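Local coordinates for protein ferritin heavy chain (Trichoplusia ni, PDB 1Z6O) that probably oxidises ferrous iron and takes it up for storage as a ferric core inside a secreted ferritin shell of heavy and light chains, at residues F46-D49 and V50-R53; E179-F182 and D183-L187; I10-D13 and W14-M17; Y139-V142 and D143-T146; E67-H70 and A71-L74. All coordinates share one frame; numbering follows the deposited sequence.

Contact 1: F46-D49 and V50-R53; sequences FSKD and VVNR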
# COMPACT_ATOMS: atom_id res chain seq x y z
N PHE M 46 -13.73 22.58 44.05
CA PHE M 46 -14.71 22.08 43.09
C PHE M 46 -14.67 20.58 42.89
O PHE M 46 -15.55 20.01 42.24
CB PHE M 46 -14.58 22.85 41.76
CG PHE M 46 -15.03 24.29 41.87
CD1 PHE M 46 -14.10 25.31 42.04
CD2 PHE M 46 -16.39 24.60 41.93
CE1 PHE M 46 -14.52 26.63 42.27
CE2 PHE M 46 -16.83 25.91 42.16
CZ PHE M 46 -15.90 26.93 42.33
N SER M 47 -13.65 19.92 43.46
CA SER M 47 -13.53 18.47 43.40
C SER M 47 -14.36 17.80 44.51
O SER M 47 -14.59 16.59 44.46
CB SER M 47 -12.07 18.03 43.57
OG SER M 47 -11.29 18.44 42.47
N LYS M 48 -14.79 18.56 45.51
CA LYS M 48 -15.57 17.97 46.62
C LYS M 48 -16.86 17.32 46.14
O LYS M 48 -17.52 17.83 45.24
CB LYS M 48 -15.91 19.02 47.68
CG LYS M 48 -14.69 19.62 48.37
CD LYS M 48 -15.07 20.41 49.63
CE LYS M 48 -16.07 21.50 49.34
NZ LYS M 48 -16.37 22.31 50.57
N ASP M 49 -17.23 16.21 46.77
CA ASP M 49 -18.45 15.50 46.39
C ASP M 49 -19.70 16.37 46.53
O ASP M 49 -20.64 16.25 45.73
CB ASP M 49 -18.61 14.21 47.22
CG ASP M 49 -18.61 14.46 48.74
OD1 ASP M 49 -18.52 15.63 49.19
OD2 ASP M 49 -18.71 13.46 49.49
N VAL M 50 -19.72 17.24 47.53
CA VAL M 50 -20.88 18.11 47.72
C VAL M 50 -20.90 19.34 46.82
O VAL M 50 -21.88 20.08 46.82
CB VAL M 50 -21.02 18.55 49.20
CG1 VAL M 50 -21.26 17.32 50.08
CG2 VAL M 50 -19.78 19.32 49.66
N VAL M 51 -19.84 19.57 46.05
CA VAL M 51 -19.80 20.71 45.11
C VAL M 51 -19.94 20.09 43.72
O VAL M 51 -20.79 20.48 42.92
CB VAL M 51 -18.48 21.50 45.24
CG1 VAL M 51 -18.39 22.56 44.13
CG2 VAL M 51 -18.42 22.17 46.62
N ASN M 52 -19.08 19.11 43.45
CA ASN M 52 -19.12 18.33 42.23
C ASN M 52 -19.18 19.09 40.90
O ASN M 52 -20.12 18.91 40.12
CB ASN M 52 -20.32 17.35 42.33
CG ASN M 52 -20.20 16.18 41.36
OD1 ASN M 52 -19.14 15.56 41.27
ND2 ASN M 52 -21.28 15.87 40.65
N ARG M 53 -18.18 19.92 40.64
CA ARG M 53 -18.10 20.67 39.38
C ARG M 53 -16.74 20.29 38.79
O ARG M 53 -15.77 21.05 38.89
CB ARG M 53 -18.18 22.17 39.66
CG ARG M 53 -19.54 22.62 40.23
CD ARG M 53 -20.67 22.38 39.22
NE ARG M 53 -21.96 22.89 39.69
CZ ARG M 53 -23.07 22.16 39.75
NH1 ARG M 53 -23.06 20.89 39.38
NH2 ARG M 53 -24.21 22.71 40.17
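Phe46 and Arg53 close the turn that links helix 19-47 to helix 54-80, the first hairpin of the ferritin four-helix bundle. Arg53 N donates to Phe46 O at 3.1 Å, in the carbonyl plane, and Arg53 sits at the N-cap position of the second helix. The inner part of the turn is tight. Lys48 O takes two backbone bonds: Asn52 N at 2.7 Å, nearly in line with the C=O bond, and Val51 N at 3.0 Å from above the carbonyl plane. The two methyls of Val51 go to different partners. With CG1 anti to its own N (chi1 173°), that methyl meets Phe46 CD2 at 3.6 Å. CG2 lies 3.7 Å from Lys48 CE, on the aliphatic part of the lysine. The Phe46 ring also meets Phe56. The Arg53 chain leads away from the turn to a salt bridge with Glu179.

The outer bend is looser within the turn itself, and Val50 is exposed there. It runs alongside Asp49, pointing the same way. Its N makes only a weak bond to Asp49 OD1, bent to 115°. The firmer partner of the carboxylate is Ala26 N of a light-chain subunit, which OD2 accepts. With an alanine in place of this aspartate, the light-chain amide would probably lose its acceptor and Val50 N its weak partner. A second light chain also lies against the turn; its Arg176 bonds Asn52 OD1 and its Ser183 bonds Asp49 O. At the outer bend, Val50 CG1 lies 3.3 Å from Asp49 OD1.

Contact 2: E179-F182 and D183-L187; sequences EFIF and DKKLL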
# COMPACT_ATOMS: atom_id res chain seq x y z
N GLU M 179 -25.20 26.48 36.13
CA GLU M 179 -23.83 26.11 36.47
C GLU M 179 -23.52 24.68 36.04
O GLU M 179 -22.41 24.37 35.60
CB GLU M 179 -23.57 26.26 37.97
CG GLU M 179 -22.08 26.28 38.33
CD GLU M 179 -21.84 26.47 39.82
OE1 GLU M 179 -21.76 25.45 40.54
OE2 GLU M 179 -21.74 27.63 40.28
N PHE M 180 -24.50 23.78 36.15
CA PHE M 180 -24.28 22.40 35.74
C PHE M 180 -23.91 22.32 34.25
O PHE M 180 -22.94 21.66 33.88
CB PHE M 180 -25.55 21.56 35.99
CG PHE M 180 -25.42 20.13 35.52
CD1 PHE M 180 -24.87 19.16 36.35
CD2 PHE M 180 -25.83 19.77 34.24
CE1 PHE M 180 -24.73 17.83 35.91
CE2 PHE M 180 -25.71 18.44 33.78
CZ PHE M 180 -25.15 17.47 34.62
N ILE M 181 -24.69 22.99 33.41
CA ILE M 181 -24.44 22.97 31.97
C ILE M 181 -23.10 23.65 31.64
O ILE M 181 -22.31 23.14 30.85
CB ILE M 181 -25.58 23.68 31.21
CG1 ILE M 181 -26.86 22.84 31.31
CG2 ILE M 181 -25.20 23.90 29.73
CD1 ILE M 181 -28.12 23.56 30.80
N PHE M 182 -22.86 24.81 32.25
CA PHE M 182 -21.63 25.56 32.01
C PHE M 182 -20.41 24.70 32.39
O PHE M 182 -19.40 24.66 31.68
CB PHE M 182 -21.65 26.84 32.84
CG PHE M 182 -20.52 27.79 32.54
CD1 PHE M 182 -20.68 28.79 31.57
CD2 PHE M 182 -19.32 27.70 33.23
CE1 PHE M 182 -19.63 29.69 31.29
CE2 PHE M 182 -18.26 28.60 32.96
CZ PHE M 182 -18.42 29.59 31.99
N ASP M 183 -20.53 24.01 33.52
CA ASP M 183 -19.46 23.14 34.02
C ASP M 183 -19.14 22.03 33.02
O ASP M 183 -17.97 21.73 32.76
CB ASP M 183 -19.88 22.51 35.36
CG ASP M 183 -18.81 21.57 35.94
OD1 ASP M 183 -17.75 22.07 36.36
OD2 ASP M 183 -19.04 20.33 35.96
N LYS M 184 -20.17 21.40 32.44
CA LYS M 184 -19.91 20.34 31.48
C LYS M 184 -19.31 20.90 30.19
O LYS M 184 -18.49 20.25 29.55
CB LYS M 184 -21.19 19.53 31.21
CG LYS M 184 -21.76 18.90 32.49
CD LYS M 184 -20.68 18.18 33.30
CE LYS M 184 -21.15 17.80 34.70
NZ LYS M 184 -21.45 19.01 35.54
N LYS M 185 -19.72 22.12 29.82
CA LYS M 185 -19.14 22.76 28.63
C LYS M 185 -17.63 22.96 28.85
O LYS M 185 -16.85 22.90 27.90
CB LYS M 185 -19.79 24.12 28.36
CG LYS M 185 -21.24 24.07 27.95
CD LYS M 185 -21.39 23.70 26.51
CE LYS M 185 -22.83 23.89 26.03
NZ LYS M 185 -22.88 23.65 24.55
N LEU M 186 -17.21 23.22 30.09
CA LEU M 186 -15.78 23.39 30.35
C LEU M 186 -15.04 22.09 30.04
O LEU M 186 -13.86 22.11 29.73
CB LEU M 186 -15.51 23.78 31.82
CG LEU M 186 -15.97 25.19 32.23
CD1 LEU M 186 -15.80 25.37 33.74
CD2 LEU M 186 -15.17 26.25 31.46
N LEU M 187 -15.75 20.97 30.13
CA LEU M 187 -15.15 19.66 29.83
C LEU M 187 -15.33 19.30 28.36
O LEU M 187 -14.94 18.22 27.93
CB LEU M 187 -15.80 18.56 30.68
CG LEU M 187 -15.59 18.63 32.19
CD1 LEU M 187 -16.48 17.59 32.86
CD2 LEU M 187 -14.12 18.38 32.52
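Lys184 folds back over the ring of Phe180, one helical turn earlier. Its NZ stands over one face, 3.9 Å from the ring centroid and 29° off the normal, a cation-pi contact. Bends at chi2 (-49°) and chi4 (-64°) curl the chain so that the ammonium returns to the ring. CE follows, 3.8 Å from Phe180 CE1. NZ also makes a salt bridge with Asp183 OD2 at 2.8 Å, using the lone pair turned away from the other oxygen, and a weak bond to Phe180 O. On another side of the helix, Phe182 CE2 meets Leu186 CD1 at 4.1 Å.

The backbone holds these pairs in step. Asp183 N, Lys184 N, Lys185 N and Leu186 N each bond the carbonyl four residues back, as in a regular alpha helix. Further out, Asp183 OD1 accepts Phe56 N at the start of helix 54-80, which keeps the carboxylate in place beside the lysine. Phe182 packs on Thr166 and Leu167 of helix 139-168. Tyr207 of a light-chain subunit adds a second cation-pi contact to Lys184, and its ring meets that of Phe180 edge-to-face.

This is the short C-terminal helix that follows the four-helix bundle in ferritins. The buried lysine charge is met by a carboxylate and two aromatic rings, which probably offsets much of the cost of burying it at the subunit boundary.

Contact 3: I10-D13 and W14-M17; sequences IPKD and WITM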
# COMPACT_ATOMS: atom_id res chain seq x y z
N ILE M 10 35.27 32.37 35.66
CA ILE M 10 35.36 32.70 34.24
C ILE M 10 34.94 34.17 34.16
O ILE M 10 34.48 34.75 35.14
CB ILE M 10 34.41 31.82 33.37
CG1 ILE M 10 32.95 32.07 33.77
CG2 ILE M 10 34.77 30.33 33.52
CD1 ILE M 10 31.96 31.60 32.71
N PRO M 11 35.10 34.80 32.99
CA PRO M 11 34.73 36.21 32.80
C PRO M 11 33.28 36.45 33.23
O PRO M 11 32.42 35.60 33.02
CB PRO M 11 34.91 36.42 31.30
CG PRO M 11 36.03 35.45 30.96
CD PRO M 11 35.64 34.22 31.74
N LYS M 12 33.02 37.61 33.84
CA LYS M 12 31.68 37.95 34.32
C LYS M 12 31.10 39.23 33.75
O LYS M 12 30.00 39.62 34.15
CB LYS M 12 31.70 38.06 35.85
CG LYS M 12 32.01 36.75 36.55
CD LYS M 12 31.99 36.91 38.06
CE LYS M 12 32.40 35.61 38.73
NZ LYS M 12 32.30 35.69 40.22
N ASP M 13 31.80 39.89 32.84
CA ASP M 13 31.27 41.14 32.28
C ASP M 13 29.91 40.96 31.61
O ASP M 13 29.12 41.91 31.54
CB ASP M 13 32.23 41.75 31.27
CG ASP M 13 33.44 42.42 31.93
OD1 ASP M 13 33.40 42.67 33.15
OD2 ASP M 13 34.42 42.69 31.21
N TRP M 14 29.63 39.76 31.11
CA TRP M 14 28.36 39.48 30.44
C TRP M 14 27.15 39.46 31.38
O TRP M 14 26.00 39.51 30.92
CB TRP M 14 28.43 38.12 29.71
CG TRP M 14 28.67 36.95 30.65
CD1 TRP M 14 29.85 36.59 31.24
CD2 TRP M 14 27.68 36.01 31.11
NE1 TRP M 14 29.66 35.48 32.04
CE2 TRP M 14 28.34 35.10 31.98
CE3 TRP M 14 26.31 35.84 30.87
CZ2 TRP M 14 27.67 34.04 32.61
CZ3 TRP M 14 25.64 34.79 31.50
CH2 TRP M 14 26.32 33.90 32.36
N ILE M 15 27.40 39.38 32.69
CA ILE M 15 26.33 39.32 33.70
C ILE M 15 25.97 40.76 34.02
O ILE M 15 26.69 41.43 34.75
CB ILE M 15 26.85 38.58 34.97
CG1 ILE M 15 27.36 37.20 34.55
CG2 ILE M 15 25.74 38.47 36.02
CD1 ILE M 15 27.94 36.36 35.70
N THR M 16 24.84 41.22 33.51
CA THR M 16 24.50 42.64 33.63
C THR M 16 23.23 43.10 34.32
O THR M 16 22.99 44.30 34.40
CB THR M 16 24.47 43.25 32.23
OG1 THR M 16 23.50 42.53 31.45
CG2 THR M 16 25.83 43.12 31.54
N MET M 17 22.38 42.20 34.80
CA MET M 17 21.16 42.66 35.44
C MET M 17 21.46 43.53 36.66
O MET M 17 22.41 43.27 37.39
CB MET M 17 20.28 41.48 35.87
CG MET M 17 19.59 40.78 34.70
SD MET M 17 18.39 39.55 35.29
CE MET M 17 17.19 40.62 36.10
O HOH W 1 29.60 41.10 36.26
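Pro11 takes the indole N-H of Trp14 on its carbonyl oxygen. NE1 to Pro11 O is 2.9 Å, and the oxygen lies at the ring edge, 5° out of the indole plane. The bond is bent at hydrogen, 131°. Trp14 reaches it with CG set between its own N and carbonyl carbon (chi1 62°), a crowded position that turns the indole back along the chain.

Lys12 comes next. Its O accepts Ile15 N at 3.0 Å, from above the carbonyl plane. A water also donates to Lys12 O at 2.6 Å and more weakly to Ile15 O. The side chains of Lys12 and Ile15 lie alongside each other, with CB of the lysine 4.1 Å from CD1 of the isoleucine. Asp13 is exposed, and its O touches Thr16 CG2 at 3.5 Å. Within the second segment, Ile15 CG1 sits over the indole.

Tyr65 of a light-chain subunit meets the Trp14 ring edge-to-face, and another copy of this chain packs Ala161 on it. Thr16 OG1 bonds Arg81. The arrangement is a type I beta turn from Lys12 to Ile15, closed by its backbone bond and flanked by the indole bond to Pro11, in the N-terminal extension that leads into helix 19-47 of the ferritin bundle.

Contact 4: Y139-V142 and D143-T146; sequences YHLV and DYLT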
# COMPACT_ATOMS: atom_id res chain seq x y z
N TYR M 139 16.59 46.36 28.24
CA TYR M 139 15.74 46.22 27.06
C TYR M 139 15.19 44.82 26.82
O TYR M 139 14.00 44.65 26.55
CB TYR M 139 16.50 46.65 25.79
CG TYR M 139 17.01 48.07 25.84
CD1 TYR M 139 18.38 48.34 25.93
CD2 TYR M 139 16.13 49.15 25.79
CE1 TYR M 139 18.86 49.65 25.95
CE2 TYR M 139 16.60 50.48 25.81
CZ TYR M 139 17.96 50.71 25.89
OH TYR M 139 18.44 52.00 25.89
N HIS M 140 16.07 43.83 26.89
CA HIS M 140 15.65 42.47 26.60
C HIS M 140 14.64 41.90 27.58
O HIS M 140 13.65 41.29 27.16
CB HIS M 140 16.86 41.55 26.48
CG HIS M 140 16.50 40.17 26.03
ND1 HIS M 140 16.35 39.12 26.92
CD2 HIS M 140 16.19 39.67 24.81
CE1 HIS M 140 15.98 38.03 26.25
NE2 HIS M 140 15.87 38.34 24.97
N LEU M 141 14.86 42.08 28.87
CA LEU M 141 13.91 41.54 29.84
C LEU M 141 12.58 42.28 29.74
O LEU M 141 11.52 41.66 29.82
CB LEU M 141 14.46 41.64 31.28
CG LEU M 141 13.50 41.19 32.40
CD1 LEU M 141 12.92 39.80 32.12
CD2 LEU M 141 14.27 41.19 33.74
N VAL M 142 12.62 43.59 29.55
CA VAL M 142 11.38 44.36 29.41
C VAL M 142 10.56 43.80 28.23
O VAL M 142 9.35 43.60 28.32
CB VAL M 142 11.70 45.86 29.20
CG1 VAL M 142 10.46 46.62 28.69
CG2 VAL M 142 12.20 46.46 30.53
N ASP M 143 11.26 43.54 27.13
CA ASP M 143 10.63 43.00 25.92
C ASP M 143 10.05 41.61 26.18
O ASP M 143 8.95 41.30 25.72
CB ASP M 143 11.68 42.91 24.81
CG ASP M 143 11.13 42.25 23.56
OD1 ASP M 143 10.40 42.93 22.84
OD2 ASP M 143 11.40 41.05 23.31
N TYR M 144 10.79 40.78 26.90
CA TYR M 144 10.33 39.43 27.23
C TYR M 144 9.06 39.47 28.09
O TYR M 144 8.09 38.75 27.84
CB TYR M 144 11.44 38.69 27.97
CG TYR M 144 11.09 37.28 28.36
CD1 TYR M 144 10.75 36.33 27.38
CD2 TYR M 144 11.11 36.87 29.69
CE1 TYR M 144 10.45 35.01 27.72
CE2 TYR M 144 10.82 35.54 30.04
CZ TYR M 144 10.49 34.63 29.05
OH TYR M 144 10.22 33.32 29.39
N LEU M 145 9.07 40.30 29.13
CA LEU M 145 7.90 40.41 30.00
C LEU M 145 6.70 40.98 29.26
O LEU M 145 5.56 40.59 29.51
CB LEU M 145 8.21 41.31 31.20
CG LEU M 145 9.26 40.73 32.17
CD1 LEU M 145 9.64 41.77 33.21
CD2 LEU M 145 8.70 39.48 32.85
N THR M 146 6.96 41.90 28.35
CA THR M 146 5.87 42.53 27.61
C THR M 146 5.26 41.60 26.55
O THR M 146 4.04 41.43 26.49
CB THR M 146 6.34 43.82 26.91
OG1 THR M 146 6.85 44.74 27.88
CG2 THR M 146 5.18 44.48 26.17
O HOH W 2 13.02 39.65 24.82
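Val142 and Thr146 lie side by side one turn apart, pointing the same way, near the start of helix 139-168, a helix of the ferritin four-helix bundle. Hydrogen bonds come first. Val142 O is gripped twice, by Thr146 N at 2.9 Å and by Thr146 OG1 at 2.8 Å, from opposite faces of its carbonyl plane. The hydroxyl stands anti to the carbonyl carbon of Thr146 (chi1 -59°), which turns it back to the preceding turn. A valine in place of this threonine would probably leave Val142 O with the backbone N-H as its one donor from this residue, and a methyl against the oxygen where the hydroxyl was. Asp143 N, Tyr144 N and Leu145 N make the ordinary helical bonds.

Apolar contacts lie on another side. Leu141 CD1 packs against Leu145 CG at 3.8 Å and reaches the ring edge of Tyr144 at CD2, 4.2 Å away. Leu141 also packs on Met25 of helix 19-47, Leu145 on Ile127 of helix 105-132, so this side faces the bundle interior.

Other polar links involve His140: ND1 bonds Tyr77 OH of helix 54-80, and NE2 bonds Glu151 of another copy of this chain. One water joins the turns: it donates to His140 O at 2.9 Å and to Asp143 OD2 at 2.6 Å.

Contact 5: E67-H70 and A71-L74; sequences EREH and AMKL. With FE (Fe (III) ion), chain B.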
# COMPACT_ATOMS: atom_id res chain seq x y z
N GLU M 67 0.57 28.40 36.32
CA GLU M 67 1.27 29.41 37.14
C GLU M 67 2.63 28.87 37.58
O GLU M 67 3.61 29.62 37.70
CB GLU M 67 0.44 29.81 38.37
CG GLU M 67 -0.86 30.58 38.06
CD GLU M 67 -0.62 31.84 37.20
OE1 GLU M 67 0.45 32.46 37.32
OE2 GLU M 67 -1.53 32.21 36.40
N ARG M 68 2.70 27.57 37.86
CA ARG M 68 3.97 26.97 38.23
C ARG M 68 4.93 27.11 37.04
O ARG M 68 6.12 27.39 37.22
CB ARG M 68 3.77 25.49 38.60
CG ARG M 68 5.05 24.69 38.81
CD ARG M 68 4.71 23.29 39.40
NE ARG M 68 5.89 22.43 39.54
CZ ARG M 68 6.37 21.65 38.58
NH1 ARG M 68 7.45 20.90 38.81
NH2 ARG M 68 5.77 21.60 37.40
N GLU M 69 4.42 26.91 35.82
CA GLU M 69 5.27 27.06 34.63
C GLU M 69 5.74 28.52 34.50
O GLU M 69 6.86 28.78 34.06
CB GLU M 69 4.53 26.67 33.35
CG GLU M 69 4.17 25.18 33.22
CD GLU M 69 5.39 24.27 33.20
OE1 GLU M 69 6.41 24.63 32.57
OE2 GLU M 69 5.33 23.17 33.81
N HIS M 70 4.88 29.49 34.84
CA HIS M 70 5.27 30.90 34.76
C HIS M 70 6.44 31.16 35.71
O HIS M 70 7.39 31.87 35.37
CB HIS M 70 4.11 31.84 35.15
CG HIS M 70 2.98 31.86 34.17
ND1 HIS M 70 1.79 32.52 34.41
CD2 HIS M 70 2.85 31.28 32.95
CE1 HIS M 70 0.98 32.34 33.39
NE2 HIS M 70 1.60 31.59 32.49
N ALA M 71 6.35 30.62 36.92
CA ALA M 71 7.43 30.80 37.89
C ALA M 71 8.72 30.21 37.31
O ALA M 71 9.79 30.82 37.39
CB ALA M 71 7.09 30.10 39.20
N MET M 72 8.63 29.02 36.73
CA MET M 72 9.81 28.37 36.16
C MET M 72 10.42 29.19 35.01
O MET M 72 11.65 29.26 34.88
CB MET M 72 9.47 26.96 35.65
CG MET M 72 9.16 25.97 36.78
SD MET M 72 8.49 24.35 36.25
CE MET M 72 8.95 24.30 34.49
N LYS M 73 9.58 29.81 34.19
CA LYS M 73 10.10 30.63 33.08
C LYS M 73 10.88 31.84 33.60
O LYS M 73 11.90 32.21 33.01
CB LYS M 73 8.98 31.12 32.16
CG LYS M 73 8.34 30.03 31.30
CD LYS M 73 7.20 30.59 30.45
CE LYS M 73 7.70 31.66 29.49
NZ LYS M 73 6.62 32.23 28.63
N LEU M 74 10.40 32.46 34.67
CA LEU M 74 11.11 33.63 35.22
C LEU M 74 12.44 33.19 35.83
O LEU M 74 13.45 33.88 35.70
CB LEU M 74 10.24 34.31 36.29
CG LEU M 74 8.94 34.93 35.74
CD1 LEU M 74 8.08 35.41 36.91
CD2 LEU M 74 9.27 36.10 34.80
FE FE B . 1.33 33.75 35.97
O HOH W 3 -0.52 34.57 35.63
O HOH W 4 2.24 35.38 35.12
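Arg68 lays one face of its guanidinium under Met72, with SD 4.0 Å above the plane and offset toward the rim. The other flat group is the His70 ring, which works by its edge: ND1 binds the ferric ion at 2.0 Å, and a water bound to the same iron lies in the ring plane. The histidine belongs to the ferroxidase site inside the four-helix bundle. Glu67 and His70 form its Glu-X-X-His pair, one turn apart on helix 54-80.

Glu67 binds the iron through one oxygen, OE1, at 2.1 Å. Its chain is bent at chi2 (-54°), which turns the carboxylate toward the metal. OE2 stays 3.3 Å from the iron and accepts a hydrogen bond from the in-plane water. Two waters and Glu32 of helix 19-47 complete the coordination. Glu116 comes close to Glu67 OE2; it probably belongs to a second iron site.

Away from the metal, Arg68 reaches a light-chain subunit. Its NH1 makes a salt bridge with Asp81 there, and Trp84 of that chain gives a cation-pi contact. Leu74 packs on Ile29 and Leu145, across the bundle. Ala71, Met72, Lys73 and Leu74 each return an N-H to the carbonyl four residues back, so the spacing of the metal ligands is set by regular helix. Glu69 and Met72 run alongside each other, and Met72 CE lies 3.2 Å from Glu69 OE1.

From the N terminus, contact 3 (10-17) comes first, in the extension before helix 19-47. Contact 1 (46-53) closes the loop at the far end of that helix. Contact 5 (67-74) lies in the second half of helix 54-80, contact 4 (139-146) opens helix 139-168, and contact 2 (179-187) ends the chain's last helix. All five follow in series; none nests in or crosses another. In space they form two groups. Contacts 1 and 2 meet through Arg53 and Glu179 at one end of the bundle. Toward the other end, Met17 of contact 3 packs on Leu141 of contact 4. Contact 4 in turn touches contact 5, which holds iron ligands.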